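Local coordinates for protein hydroxyglutarate synthase (Pseudomonas putida, PDB 6W1G) that uses iron(II) and dioxygen to decarboxylate and hydroxylate 2-oxoadipate to D-2-hydroxyglutarate in a D-lysine catabolic pathway, at residues N4-I12 / E171-A179; G254-L264 / G299-Y310. All coordinates share one frame; numbering follows the deposited sequence.

Contact 1 (4-12 with 171-179) closes before contact 2 (254-264 with 299-310) opens, so the two lie in series along the chain. Their centres are about 37 Å apart, on opposite sides of the chain's centre, and their nearest atoms are about 19 Å apart. They share no helix or strand. Contact 1, partly buried and away from the metal, joins the start of the chain, leading into helix 9-27, to the turn between helices 159-171 and 176-188. Contact 2 is buried and closes the base of the two-stranded antiparallel sheet 264-275/288-298, whose second strand carries the metal ligand Glu-294; it borders the metal site through Leu-264.

Contact 1: N4-I12 / E171-A179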
ATOM      1  N   ASN A   4     -24.203  18.588 -10.557  1.00 38.82           N
ATOM      2  CA  ASN A   4     -23.107  19.238 -11.257  1.00 34.50           C
ATOM      3  C   ASN A   4     -22.513  18.212 -12.210  1.00 29.74           C
ATOM      4  O   ASN A   4     -22.965  17.066 -12.280  1.00 31.12           O
ATOM      5  CB  ASN A   4     -22.104  19.794 -10.250  1.00 32.79           C
ATOM      6  CG  ASN A   4     -21.546  18.726  -9.353  1.00 30.45           C
ATOM      7  OD1 ASN A   4     -21.072  17.701  -9.830  1.00 27.43           O
ATOM      8  ND2 ASN A   4     -21.629  18.941  -8.040  1.00 30.35           N
ATOM      9  N   ASP A   5     -21.494  18.630 -12.953  1.00 26.05           N
ATOM     10  CA  ASP A   5     -20.825  17.751 -13.896  1.00 23.60           C
ATOM     11  C   ASP A   5     -19.450  17.338 -13.404  1.00 20.34           C
ATOM     12  O   ASP A   5     -18.558  16.993 -14.213  1.00 21.86           O
ATOM     13  CB  ASP A   5     -20.731  18.382 -15.275  1.00 24.28           C
ATOM     14  CG  ASP A   5     -19.860  19.603 -15.315  1.00 29.47           C
ATOM     15  OD1 ASP A   5     -19.648  20.083 -16.441  1.00 34.85           O
ATOM     16  OD2 ASP A   5     -19.365  20.065 -14.260  1.00 28.43           O
ATOM     17  N   PHE A   6     -19.222  17.382 -12.100  1.00 16.25           N
ATOM     18  CA  PHE A   6     -17.927  16.966 -11.599  1.00 14.06           C
ATOM     19  C   PHE A   6     -17.797  15.455 -11.721  1.00 14.87           C
ATOM     20  O   PHE A   6     -18.768  14.695 -11.522  1.00 18.38           O
ATOM     21  CB  PHE A   6     -17.767  17.368 -10.132  1.00 14.92           C
ATOM     22  CG  PHE A   6     -17.833  18.850  -9.898  1.00 14.39           C
ATOM     23  CD1 PHE A   6     -17.467  19.754 -10.877  1.00 15.42           C
ATOM     24  CD2 PHE A   6     -18.246  19.333  -8.674  1.00 15.78           C
ATOM     25  CE1 PHE A   6     -17.507  21.106 -10.630  1.00 17.01           C
ATOM     26  CE2 PHE A   6     -18.277  20.684  -8.426  1.00 17.82           C
ATOM     27  CZ  PHE A   6     -17.916  21.565  -9.415  1.00 18.13           C
ATOM     28  N   VAL A   7     -16.571  15.008 -12.008  1.00 14.09           N
ATOM     29  CA  VAL A   7     -16.270  13.575 -12.060  1.00 14.72           C
ATOM     30  C   VAL A   7     -16.013  13.067 -10.648  1.00 14.84           C
ATOM     31  O   VAL A   7     -15.636  13.808  -9.755  1.00 16.97           O
ATOM     32  CB  VAL A   7     -15.107  13.240 -13.006  1.00 16.12           C
ATOM     33  CG1 VAL A   7     -15.469  13.645 -14.426  1.00 19.30           C
ATOM     34  CG2 VAL A   7     -13.860  13.907 -12.602  1.00 17.71           C
ATOM     35  N   SER A   8     -16.216  11.785 -10.440  1.00 13.11           N
ATOM     36  CA  SER A   8     -16.035  11.255  -9.104  1.00 13.25           C
ATOM     37  C   SER A   8     -14.550  11.309  -8.748  1.00 11.76           C
ATOM     38  O   SER A   8     -13.680  11.015  -9.596  1.00 12.52           O
ATOM     39  CB  SER A   8     -16.502   9.829  -9.049  1.00 15.74           C
ATOM     40  OG  SER A   8     -15.653   9.035  -9.775  1.00 18.63           O
ATOM     41  N   PRO A   9     -14.222  11.599  -7.491  1.00 11.96           N
ATOM     42  CA  PRO A   9     -12.827  11.479  -7.080  1.00 11.85           C
ATOM     43  C   PRO A   9     -12.254  10.090  -7.338  1.00 11.85           C
ATOM     44  O   PRO A   9     -11.067   9.957  -7.657  1.00 12.10           O
ATOM     45  CB  PRO A   9     -12.894  11.798  -5.583  1.00 12.55           C
ATOM     46  CG  PRO A   9     -14.079  12.732  -5.474  1.00 15.37           C
ATOM     47  CD  PRO A   9     -15.070  12.215  -6.450  1.00 13.06           C
ATOM     48  N   ASP A  10     -13.076   9.041  -7.208  1.00 12.44           N
ATOM     49  CA  ASP A  10     -12.575   7.692  -7.473  1.00 12.71           C
ATOM     50  C   ASP A  10     -12.116   7.538  -8.917  1.00 12.38           C
ATOM     51  O   ASP A  10     -11.120   6.866  -9.200  1.00 12.94           O
ATOM     52  CB  ASP A  10     -13.678   6.659  -7.192  1.00 14.94           C
ATOM     53  CG  ASP A  10     -14.093   6.593  -5.736  1.00 19.67           C
ATOM     54  OD1 ASP A  10     -13.283   6.829  -4.815  1.00 20.30           O
ATOM     55  OD2 ASP A  10     -15.268   6.270  -5.519  1.00 25.28           O
ATOM     56  N   SER A  11     -12.816   8.173  -9.856  1.00 12.43           N
ATOM     57  CA  SER A  11     -12.421   8.098 -11.261  1.00 12.07           C
ATOM     58  C   SER A  11     -11.113   8.828 -11.495  1.00 11.98           C
ATOM     59  O   SER A  11     -10.289   8.396 -12.300  1.00 12.33           O
ATOM     60  CB  SER A  11     -13.521   8.619 -12.177  1.00 14.29           C
ATOM     61  OG  SER A  11     -13.667  10.021 -12.125  1.00 16.88           O
ATOM     62  N   ILE A  12     -10.923   9.975 -10.849  1.00 10.99           N
ATOM     63  CA  ILE A  12      -9.651  10.685 -10.961  1.00 11.35           C
ATOM     64  C   ILE A  12      -8.511   9.815 -10.418  1.00 10.36           C
ATOM     65  O   ILE A  12      -7.436   9.736 -11.029  1.00 10.95           O
ATOM     66  CB  ILE A  12      -9.680  12.037 -10.226  1.00 10.20           C
ATOM     67  CG1 ILE A  12     -10.884  12.877 -10.682  1.00 11.55           C
ATOM     68  CG2 ILE A  12      -8.419  12.823 -10.498  1.00 12.74           C
ATOM     69  CD1 ILE A  12     -10.976  14.254  -9.993  1.00 12.26           C
ATOM     70  N   GLU A 171     -14.955  24.671  -4.989  1.00 12.62           N
ATOM     71  CA  GLU A 171     -16.126  24.412  -5.804  1.00 12.65           C
ATOM     72  C   GLU A 171     -16.767  23.072  -5.503  1.00 13.53           C
ATOM     73  O   GLU A 171     -17.954  22.888  -5.793  1.00 15.74           O
ATOM     74  CB  GLU A 171     -15.754  24.461  -7.298  1.00 13.79           C
ATOM     75  CG  GLU A 171     -15.161  25.795  -7.759  1.00 14.63           C
ATOM     76  CD  GLU A 171     -16.105  26.984  -7.534  1.00 17.35           C
ATOM     77  OE1 GLU A 171     -17.330  26.805  -7.635  1.00 20.74           O
ATOM     78  OE2 GLU A 171     -15.612  28.079  -7.255  1.00 19.09           O
ATOM     79  N   GLY A 172     -16.019  22.130  -4.936  1.00 13.04           N
ATOM     80  CA  GLY A 172     -16.532  20.820  -4.586  1.00 14.14           C
ATOM     81  C   GLY A 172     -16.225  19.715  -5.560  1.00 13.91           C
ATOM     82  O   GLY A 172     -16.861  18.652  -5.491  1.00 16.95           O
ATOM     83  N   GLY A 173     -15.347  19.934  -6.514  1.00 11.85           N
ATOM     84  CA  GLY A 173     -14.918  18.919  -7.448  1.00 11.29           C
ATOM     85  C   GLY A 173     -14.380  19.565  -8.717  1.00 11.26           C
ATOM     86  O   GLY A 173     -14.242  20.786  -8.798  1.00 12.21           O
ATOM     87  N   LEU A 174     -14.087  18.708  -9.697  1.00 11.69           N
ATOM     88  CA  LEU A 174     -13.553  19.098 -10.981  1.00 11.06           C
ATOM     89  C   LEU A 174     -14.346  18.390 -12.067  1.00 12.13           C
ATOM     90  O   LEU A 174     -14.683  17.220 -11.938  1.00 13.23           O
ATOM     91  CB  LEU A 174     -12.073  18.717 -11.122  1.00 11.84           C
ATOM     92  CG  LEU A 174     -11.126  19.355 -10.112  1.00 11.78           C
ATOM     93  CD1 LEU A 174      -9.720  18.760 -10.319  1.00 12.13           C
ATOM     94  CD2 LEU A 174     -11.097  20.843 -10.289  1.00 12.86           C
ATOM     95  N   ASP A 175     -14.623  19.094 -13.163  1.00 13.40           N
ATOM     96  CA  ASP A 175     -15.182  18.454 -14.364  1.00 14.81           C
ATOM     97  C   ASP A 175     -14.127  17.617 -15.074  1.00 14.18           C
ATOM     98  O   ASP A 175     -12.979  17.595 -14.684  1.00 14.82           O
ATOM     99  CB  ASP A 175     -15.851  19.484 -15.254  1.00 16.86           C
ATOM    100  CG  ASP A 175     -14.892  20.477 -15.906  1.00 20.12           C
ATOM    101  OD1 ASP A 175     -13.674  20.314 -15.995  1.00 19.26           O
ATOM    102  OD2 ASP A 175     -15.420  21.469 -16.424  1.00 28.71           O
ATOM    103  N   ALA A 176     -14.543  16.912 -16.136  1.00 16.27           N
ATOM    104  CA  ALA A 176     -13.654  15.948 -16.777  1.00 17.99           C
ATOM    105  C   ALA A 176     -12.402  16.617 -17.324  1.00 18.63           C
ATOM    106  O   ALA A 176     -11.297  16.084 -17.169  1.00 18.68           O
ATOM    107  CB  ALA A 176     -14.379  15.188 -17.888  1.00 20.85           C
ATOM    108  N   ALA A 177     -12.552  17.763 -17.984  1.00 18.11           N
ATOM    109  CA  ALA A 177     -11.388  18.421 -18.566  1.00 18.92           C
ATOM    110  C   ALA A 177     -10.419  18.895 -17.495  1.00 17.67           C
ATOM    111  O   ALA A 177      -9.202  18.735 -17.644  1.00 17.82           O
ATOM    112  CB  ALA A 177     -11.807  19.600 -19.426  1.00 21.76           C
ATOM    113  N   ASP A 178     -10.931  19.499 -16.412  1.00 15.76           N
ATOM    114  CA  ASP A 178     -10.066  19.972 -15.344  1.00 14.62           C
ATOM    115  C   ASP A 178      -9.445  18.804 -14.598  1.00 13.24           C
ATOM    116  O   ASP A 178      -8.297  18.904 -14.160  1.00 13.33           O
ATOM    117  CB  ASP A 178     -10.813  20.902 -14.385  1.00 13.46           C
ATOM    118  CG  ASP A 178     -11.126  22.243 -15.009  1.00 16.73           C
ATOM    119  OD1 ASP A 178     -10.558  22.573 -16.089  1.00 20.47           O
ATOM    120  OD2 ASP A 178     -11.978  22.961 -14.440  1.00 16.07           O
ATOM    121  N   ALA A 179     -10.174  17.680 -14.451  1.00 12.94           N
ATOM    122  CA  ALA A 179      -9.585  16.502 -13.821  1.00 13.59           C
ATOM    123  C   ALA A 179      -8.432  15.955 -14.645  1.00 13.80           C
ATOM    124  O   ALA A 179      -7.420  15.503 -14.090  1.00 14.08           O
ATOM    125  CB  ALA A 179     -10.636  15.428 -13.591  1.00 13.86           C
TER
HETATM  126  O   HOH W   1     -17.447  16.525 -16.512  1.00 25.35           O
HETATM  127  O   HOH W   2     -17.818  21.481 -17.510  1.00 37.74           O
HETATM  128  O   HOH W   3     -14.462  15.992  -8.639  1.00 14.00           O
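Phe-6 and Val-7, in the extended lead into helix 9-27, lie along the turn that joins helices 159-171 and 176-188. The two segments are tied by the hydrogen bond from Val-7 N to Leu-174 O, 2.9 Å and 159° at the hydrogen. With CG anti to its carbonyl carbon (chi1 -61°), Phe-6 lays its ring over the glycine turn: Gly-173 CA sits 3.9 Å from the ring centroid in a CH-pi contact over one face, while Glu-171 O comes to the ring edge. Asn-4 CB lies off-centre over the opposite face, and Asn-4 OD1 accepts from Phe-6 N, an Asx turn. Val-7 splits its branches: CG1 reaches Ala-176 CB, and CG2, between backbone N and carbonyl carbon, meets Ala-179 CB at 3.7 Å. Ile-12 CD1 reaches the same methyl from the first turn of its helix. Ser-8 and Asp-175 N-cap the two helices through their side chains, Asp-175 OD1 accepting from Asp-178 N. On the outer side, Asp-5 and Asp-175 run side by side with carboxylate planes 73° apart. Between these like charges one water donates to both, 2.5 Å from Asp-5 OD1 and 2.6 Å from Asp-175 OD2.

Contact 2: G254-L264 / G299-Y310; sequences GPPTRRHPILL and GAALTPKGRQLY
A single beta bridge pairs Ile-262 with Ala-300, just before strand 264-275 begins and just after strand 288-298 ends, beside an apolar cluster completed by Tyr-310 of helix 304-321. Ala-300 gives its N-H to Pro-261 O from above the carbonyl plane, while Leu-263 N gives its own to Ala-300 O at 2.8 Å; Gly-299 N adds a third bond, to Leu-263 O. Packing is dense around Leu-263. Its CD1 stands over the centre of the Tyr-310 ring, 3.6 Å from the centroid and 1° off the normal, a CH-pi contact, while CG meets Leu-302 CD1 at 3.7 Å with the two side chains crossing at about a right angle. With CG anti to the backbone N (chi1 178°), Tyr-310 swings its ring toward the loop, its edge meeting Ile-262 CD1 and Pro-255 CD. Ile-262 CG2 packs on Leu-302 CD2. Two looser margins are partly exposed: at one, Pro-261 lays CB against Gly-299 CA; at the other, Arg-307 brings CD to 4.1 Å from Leu-263 CD1. The Leu-264 side chain lies about 7 Å from the bound nickel. At the far end of the ring, Tyr-310 OH lies 3.3 Å from Gly-254 CA.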
ATOM      1  N   GLY A 254       6.705 -10.403   5.476  1.00 13.63           N
ATOM      2  CA  GLY A 254       5.349 -10.777   5.796  1.00 14.42           C
ATOM      3  C   GLY A 254       5.265 -12.194   6.319  1.00 13.99           C
ATOM      4  O   GLY A 254       6.269 -12.852   6.590  1.00 15.63           O
ATOM      5  N   PRO A 255       4.047 -12.701   6.482  1.00 13.28           N
ATOM      6  CA  PRO A 255       3.868 -14.100   6.915  1.00 14.00           C
ATOM      7  C   PRO A 255       4.388 -15.060   5.863  1.00 13.23           C
ATOM      8  O   PRO A 255       4.620 -14.675   4.721  1.00 14.04           O
ATOM      9  CB  PRO A 255       2.344 -14.233   7.041  1.00 14.53           C
ATOM     10  CG  PRO A 255       1.829 -13.272   5.977  1.00 15.95           C
ATOM     11  CD  PRO A 255       2.777 -12.078   6.051  1.00 14.91           C
ATOM     12  N   PRO A 256       4.568 -16.332   6.228  1.00 14.62           N
ATOM     13  CA  PRO A 256       4.877 -17.358   5.238  1.00 15.90           C
ATOM     14  C   PRO A 256       3.679 -17.704   4.367  1.00 14.17           C
ATOM     15  O   PRO A 256       2.562 -17.182   4.583  1.00 14.56           O
ATOM     16  CB  PRO A 256       5.298 -18.546   6.103  1.00 16.45           C
ATOM     17  CG  PRO A 256       4.381 -18.404   7.295  1.00 17.61           C
ATOM     18  CD  PRO A 256       4.248 -16.910   7.544  1.00 16.73           C
ATOM     19  N   THR A 257       3.909 -18.573   3.394  1.00 14.79           N
ATOM     20  CA  THR A 257       2.850 -19.083   2.535  1.00 15.37           C
ATOM     21  C   THR A 257       1.736 -19.678   3.379  1.00 15.01           C
ATOM     22  O   THR A 257       1.987 -20.456   4.303  1.00 16.66           O
ATOM     23  CB  THR A 257       3.433 -20.163   1.618  1.00 17.24           C
ATOM     24  OG1 THR A 257       4.583 -19.647   0.916  1.00 18.24           O
ATOM     25  CG2 THR A 257       2.378 -20.660   0.646  1.00 18.99           C
ATOM     26  N   ARG A 258       0.499 -19.349   3.024  1.00 14.78           N
ATOM     27  CA  ARG A 258      -0.681 -19.842   3.704  1.00 14.63           C
ATOM     28  C   ARG A 258      -1.771 -20.096   2.677  1.00 15.05           C
ATOM     29  O   ARG A 258      -1.834 -19.461   1.630  1.00 15.17           O
ATOM     30  CB  ARG A 258      -1.213 -18.771   4.687  1.00 14.01           C
ATOM     31  CG  ARG A 258      -0.378 -18.594   5.942  1.00 13.66           C
ATOM     32  CD  ARG A 258      -0.750 -17.334   6.701  1.00 13.96           C
ATOM     33  NE  ARG A 258      -2.190 -17.250   6.974  1.00 13.25           N
ATOM     34  CZ  ARG A 258      -2.821 -17.788   8.023  1.00 13.83           C
ATOM     35  NH1 ARG A 258      -2.146 -18.476   8.945  1.00 14.90           N
ATOM     36  NH2 ARG A 258      -4.146 -17.649   8.132  1.00 14.93           N
ATOM     37  N   ARG A 259      -2.690 -20.993   3.035  1.00 14.87           N
ATOM     38  CA  ARG A 259      -3.910 -21.162   2.247  1.00 16.13           C
ATOM     39  C   ARG A 259      -4.774 -19.903   2.295  1.00 15.14           C
ATOM     40  O   ARG A 259      -5.409 -19.549   1.286  1.00 15.89           O
ATOM     41  CB  ARG A 259      -4.725 -22.325   2.790  1.00 18.70           C
ATOM     42  CG  ARG A 259      -4.054 -23.666   2.591  1.00 27.06           C
ATOM     43  CD  ARG A 259      -4.774 -24.820   3.293  1.00 35.55           C
ATOM     44  NE  ARG A 259      -4.355 -24.956   4.688  1.00 43.38           N
ATOM     45  CZ  ARG A 259      -5.172 -25.113   5.726  1.00 48.63           C
ATOM     46  NH1 ARG A 259      -6.487 -25.175   5.554  1.00 49.50           N
ATOM     47  NH2 ARG A 259      -4.658 -25.221   6.947  1.00 50.79           N
ATOM     48  N   HIS A 260      -4.800 -19.216   3.446  1.00 13.81           N
ATOM     49  CA  HIS A 260      -5.611 -18.015   3.645  1.00 12.53           C
ATOM     50  C   HIS A 260      -4.660 -16.930   4.104  1.00 12.50           C
ATOM     51  O   HIS A 260      -4.433 -16.747   5.316  1.00 12.40           O
ATOM     52  CB  HIS A 260      -6.749 -18.304   4.617  1.00 12.52           C
ATOM     53  CG  HIS A 260      -7.679 -19.293   4.035  1.00 13.76           C
ATOM     54  ND1 HIS A 260      -8.498 -18.991   2.962  1.00 14.48           N
ATOM     55  CD2 HIS A 260      -7.862 -20.605   4.295  1.00 16.47           C
ATOM     56  CE1 HIS A 260      -9.162 -20.075   2.609  1.00 16.55           C
ATOM     57  NE2 HIS A 260      -8.811 -21.052   3.414  1.00 17.47           N
ATOM     58  N   PRO A 261      -4.053 -16.221   3.151  1.00 11.96           N
ATOM     59  CA  PRO A 261      -3.042 -15.215   3.482  1.00 11.50           C
ATOM     60  C   PRO A 261      -3.572 -14.152   4.417  1.00 11.03           C
ATOM     61  O   PRO A 261      -4.763 -13.813   4.412  1.00 10.67           O
ATOM     62  CB  PRO A 261      -2.645 -14.662   2.104  1.00 12.71           C
ATOM     63  CG  PRO A 261      -2.846 -15.913   1.209  1.00 17.59           C
ATOM     64  CD  PRO A 261      -4.183 -16.420   1.703  1.00 14.79           C
ATOM     65  N   ILE A 262      -2.647 -13.557   5.165  1.00 10.89           N
ATOM     66  CA  ILE A 262      -2.917 -12.483   6.100  1.00 10.36           C
ATOM     67  C   ILE A 262      -1.970 -11.316   5.816  1.00 10.39           C
ATOM     68  O   ILE A 262      -0.827 -11.502   5.389  1.00 11.56           O
ATOM     69  CB  ILE A 262      -2.819 -12.945   7.578  1.00 11.24           C
ATOM     70  CG1 ILE A 262      -1.432 -13.520   7.888  1.00 12.79           C
ATOM     71  CG2 ILE A 262      -3.931 -13.945   7.867  1.00 12.22           C
ATOM     72  CD1 ILE A 262      -1.316 -14.026   9.323  1.00 14.41           C
ATOM     73  N   LEU A 263      -2.458 -10.098   6.085  1.00  9.88           N
ATOM     74  CA  LEU A 263      -1.680  -8.883   5.827  1.00 10.11           C
ATOM     75  C   LEU A 263      -1.205  -8.879   4.387  1.00 10.35           C
ATOM     76  O   LEU A 263      -2.030  -8.931   3.466  1.00 11.29           O
ATOM     77  CB  LEU A 263      -0.574  -8.669   6.855  1.00 11.34           C
ATOM     78  CG  LEU A 263      -1.086  -8.540   8.291  1.00 10.87           C
ATOM     79  CD1 LEU A 263       0.076  -8.231   9.241  1.00 13.86           C
ATOM     80  CD2 LEU A 263      -2.149  -7.493   8.445  1.00 13.50           C
ATOM     81  N   LEU A 264       0.110  -8.773   4.127  1.00  9.90           N
ATOM     82  CA  LEU A 264       0.625  -8.857   2.776  1.00 10.04           C
ATOM     83  C   LEU A 264       1.985  -9.547   2.843  1.00  9.67           C
ATOM     84  O   LEU A 264       2.595  -9.636   3.906  1.00 11.41           O
ATOM     85  CB  LEU A 264       0.679  -7.508   2.084  1.00 11.32           C
ATOM     86  CG  LEU A 264       1.645  -6.476   2.633  1.00 11.43           C
ATOM     87  CD1 LEU A 264       3.079  -6.697   2.181  1.00 12.53           C
ATOM     88  CD2 LEU A 264       1.210  -5.089   2.195  1.00 14.20           C
ATOM     89  N   GLY A 299      -3.383 -10.165   1.415  1.00 10.57           N
ATOM     90  CA  GLY A 299      -4.281 -11.082   2.078  1.00 11.52           C
ATOM     91  C   GLY A 299      -5.237 -10.385   3.029  1.00  9.85           C
ATOM     92  O   GLY A 299      -5.625  -9.251   2.777  1.00 10.61           O
ATOM     93  N   ALA A 300      -5.647 -11.080   4.082  1.00  9.79           N
ATOM     94  CA  ALA A 300      -6.702 -10.617   4.968  1.00  9.55           C
ATOM     95  C   ALA A 300      -6.229  -9.526   5.906  1.00  9.25           C
ATOM     96  O   ALA A 300      -5.180  -9.615   6.559  1.00 10.34           O
ATOM     97  CB  ALA A 300      -7.193 -11.787   5.794  1.00 10.40           C
ATOM     98  N   ALA A 301      -7.094  -8.534   6.092  1.00  8.82           N
ATOM     99  CA  ALA A 301      -6.917  -7.564   7.156  1.00  9.14           C
ATOM    100  C   ALA A 301      -7.130  -8.250   8.502  1.00  9.77           C
ATOM    101  O   ALA A 301      -8.061  -9.033   8.681  1.00 10.64           O
ATOM    102  CB  ALA A 301      -7.936  -6.456   6.956  1.00 10.51           C
ATOM    103  N   LEU A 302      -6.263  -7.935   9.460  1.00 10.58           N
ATOM    104  CA  LEU A 302      -6.303  -8.506  10.808  1.00 10.86           C
ATOM    105  C   LEU A 302      -6.921  -7.550  11.809  1.00 11.49           C
ATOM    106  O   LEU A 302      -6.739  -6.335  11.741  1.00 12.97           O
ATOM    107  CB  LEU A 302      -4.909  -8.892  11.273  1.00 12.08           C
ATOM    108  CG  LEU A 302      -4.196  -9.921  10.434  1.00 11.98           C
ATOM    109  CD1 LEU A 302      -2.873 -10.314  11.037  1.00 12.97           C
ATOM    110  CD2 LEU A 302      -5.118 -11.145  10.226  1.00 12.69           C
ATOM    111  N   THR A 303      -7.658  -8.123  12.759  1.00 11.34           N
ATOM    112  CA  THR A 303      -8.170  -7.391  13.896  1.00 12.24           C
ATOM    113  C   THR A 303      -6.996  -7.066  14.847  1.00 12.76           C
ATOM    114  O   THR A 303      -5.911  -7.600  14.706  1.00 14.25           O
ATOM    115  CB  THR A 303      -9.185  -8.280  14.637  1.00 12.54           C
ATOM    116  OG1 THR A 303      -8.462  -9.403  15.087  1.00 13.22           O
ATOM    117  CG2 THR A 303     -10.311  -8.681  13.701  1.00 12.74           C
ATOM    118  N   PRO A 304      -7.240  -6.282  15.894  1.00 14.45           N
ATOM    119  CA  PRO A 304      -6.212  -6.104  16.942  1.00 15.94           C
ATOM    120  C   PRO A 304      -5.702  -7.415  17.491  1.00 16.59           C
ATOM    121  O   PRO A 304      -4.499  -7.608  17.668  1.00 18.27           O
ATOM    122  CB  PRO A 304      -6.920  -5.224  17.983  1.00 17.82           C
ATOM    123  CG  PRO A 304      -7.885  -4.411  17.167  1.00 17.23           C
ATOM    124  CD  PRO A 304      -8.369  -5.372  16.064  1.00 15.30           C
ATOM    125  N   LYS A 305      -6.614  -8.359  17.718  1.00 16.89           N
ATOM    126  CA  LYS A 305      -6.213  -9.666  18.213  1.00 17.54           C
ATOM    127  C   LYS A 305      -5.324 -10.398  17.217  1.00 15.92           C
ATOM    128  O   LYS A 305      -4.327 -11.017  17.614  1.00 17.36           O
ATOM    129  CB  LYS A 305      -7.450 -10.488  18.562  1.00 17.42           C
ATOM    130  CG  LYS A 305      -7.122 -11.879  19.098  1.00 18.86           C
ATOM    131  CD  LYS A 305      -8.412 -12.654  19.318  1.00 22.23           C
ATOM    132  CE  LYS A 305      -8.154 -14.065  19.791  1.00 24.92           C
ATOM    133  NZ  LYS A 305      -9.435 -14.794  20.024  1.00 26.78           N
ATOM    134  N   GLY A 306      -5.708 -10.405  15.933  1.00 13.92           N
ATOM    135  CA  GLY A 306      -4.883 -11.049  14.924  1.00 14.84           C
ATOM    136  C   GLY A 306      -3.533 -10.387  14.782  1.00 13.06           C
ATOM    137  O   GLY A 306      -2.534 -11.071  14.549  1.00 15.70           O
ATOM    138  N   ARG A 307      -3.508  -9.051  14.890  1.00 15.28           N
ATOM    139  CA  ARG A 307      -2.236  -8.319  14.806  1.00 16.36           C
ATOM    140  C   ARG A 307      -1.319  -8.702  15.957  1.00 18.27           C
ATOM    141  O   ARG A 307      -0.110  -8.836  15.767  1.00 19.82           O
ATOM    142  CB  ARG A 307      -2.485  -6.813  14.765  1.00 18.85           C
ATOM    143  CG  ARG A 307      -2.657  -6.238  13.355  1.00 25.82           C
ATOM    144  CD  ARG A 307      -1.311  -6.280  12.564  1.00 29.56           C
ATOM    145  NE  ARG A 307      -0.275  -5.669  13.411  1.00 31.08           N
ATOM    146  CZ  ARG A 307      -0.086  -4.360  13.567  1.00 32.45           C
ATOM    147  NH1 ARG A 307      -0.835  -3.490  12.910  1.00 34.39           N
ATOM    148  NH2 ARG A 307       0.860  -3.914  14.384  1.00 32.42           N
ATOM    149  N   GLN A 308      -1.876  -8.873  17.144  1.00 20.82           N
ATOM    150  CA  GLN A 308      -1.073  -9.297  18.285  1.00 21.22           C
ATOM    151  C   GLN A 308      -0.465 -10.675  18.062  1.00 19.63           C
ATOM    152  O   GLN A 308       0.715 -10.895  18.358  1.00 20.08           O
ATOM    153  CB  GLN A 308      -1.972  -9.296  19.510  1.00 24.48           C
ATOM    154  CG  GLN A 308      -2.370  -7.890  19.949  1.00 34.69           C
ATOM    155  CD  GLN A 308      -3.449  -7.844  21.019  1.00 44.70           C
ATOM    156  OE1 GLN A 308      -3.776  -8.848  21.647  1.00 48.87           O
ATOM    157  NE2 GLN A 308      -4.013  -6.655  21.225  1.00 47.76           N
ATOM    158  N   LEU A 309      -1.243 -11.603  17.505  1.00 17.83           N
ATOM    159  CA  LEU A 309      -0.726 -12.937  17.221  1.00 17.40           C
ATOM    160  C   LEU A 309       0.349 -12.895  16.136  1.00 18.04           C
ATOM    161  O   LEU A 309       1.417 -13.498  16.283  1.00 19.49           O
ATOM    162  CB  LEU A 309      -1.901 -13.849  16.869  1.00 17.13           C
ATOM    163  CG  LEU A 309      -1.513 -15.287  16.585  1.00 17.85           C
ATOM    164  CD1 LEU A 309      -0.795 -15.975  17.772  1.00 19.48           C
ATOM    165  CD2 LEU A 309      -2.759 -16.074  16.180  1.00 19.60           C
ATOM    166  N   TYR A 310       0.098 -12.149  15.054  1.00 16.83           N
ATOM    167  CA  TYR A 310       1.085 -11.968  14.009  1.00 16.01           C
ATOM    168  C   TYR A 310       2.400 -11.456  14.583  1.00 16.56           C
ATOM    169  O   TYR A 310       3.491 -11.976  14.273  1.00 17.39           O
ATOM    170  CB  TYR A 310       0.491 -10.958  12.983  1.00 16.46           C
ATOM    171  CG  TYR A 310       1.461 -10.670  11.865  1.00 16.00           C
ATOM    172  CD1 TYR A 310       1.489 -11.474  10.737  1.00 17.86           C
ATOM    173  CD2 TYR A 310       2.370  -9.616  11.941  1.00 16.97           C
ATOM    174  CE1 TYR A 310       2.402 -11.260   9.741  1.00 19.40           C
ATOM    175  CE2 TYR A 310       3.296  -9.398  10.927  1.00 17.50           C
ATOM    176  CZ  TYR A 310       3.305 -10.232   9.830  1.00 17.14           C
ATOM    177  OH  TYR A 310       4.205 -10.027   8.804  1.00 20.70           O
TER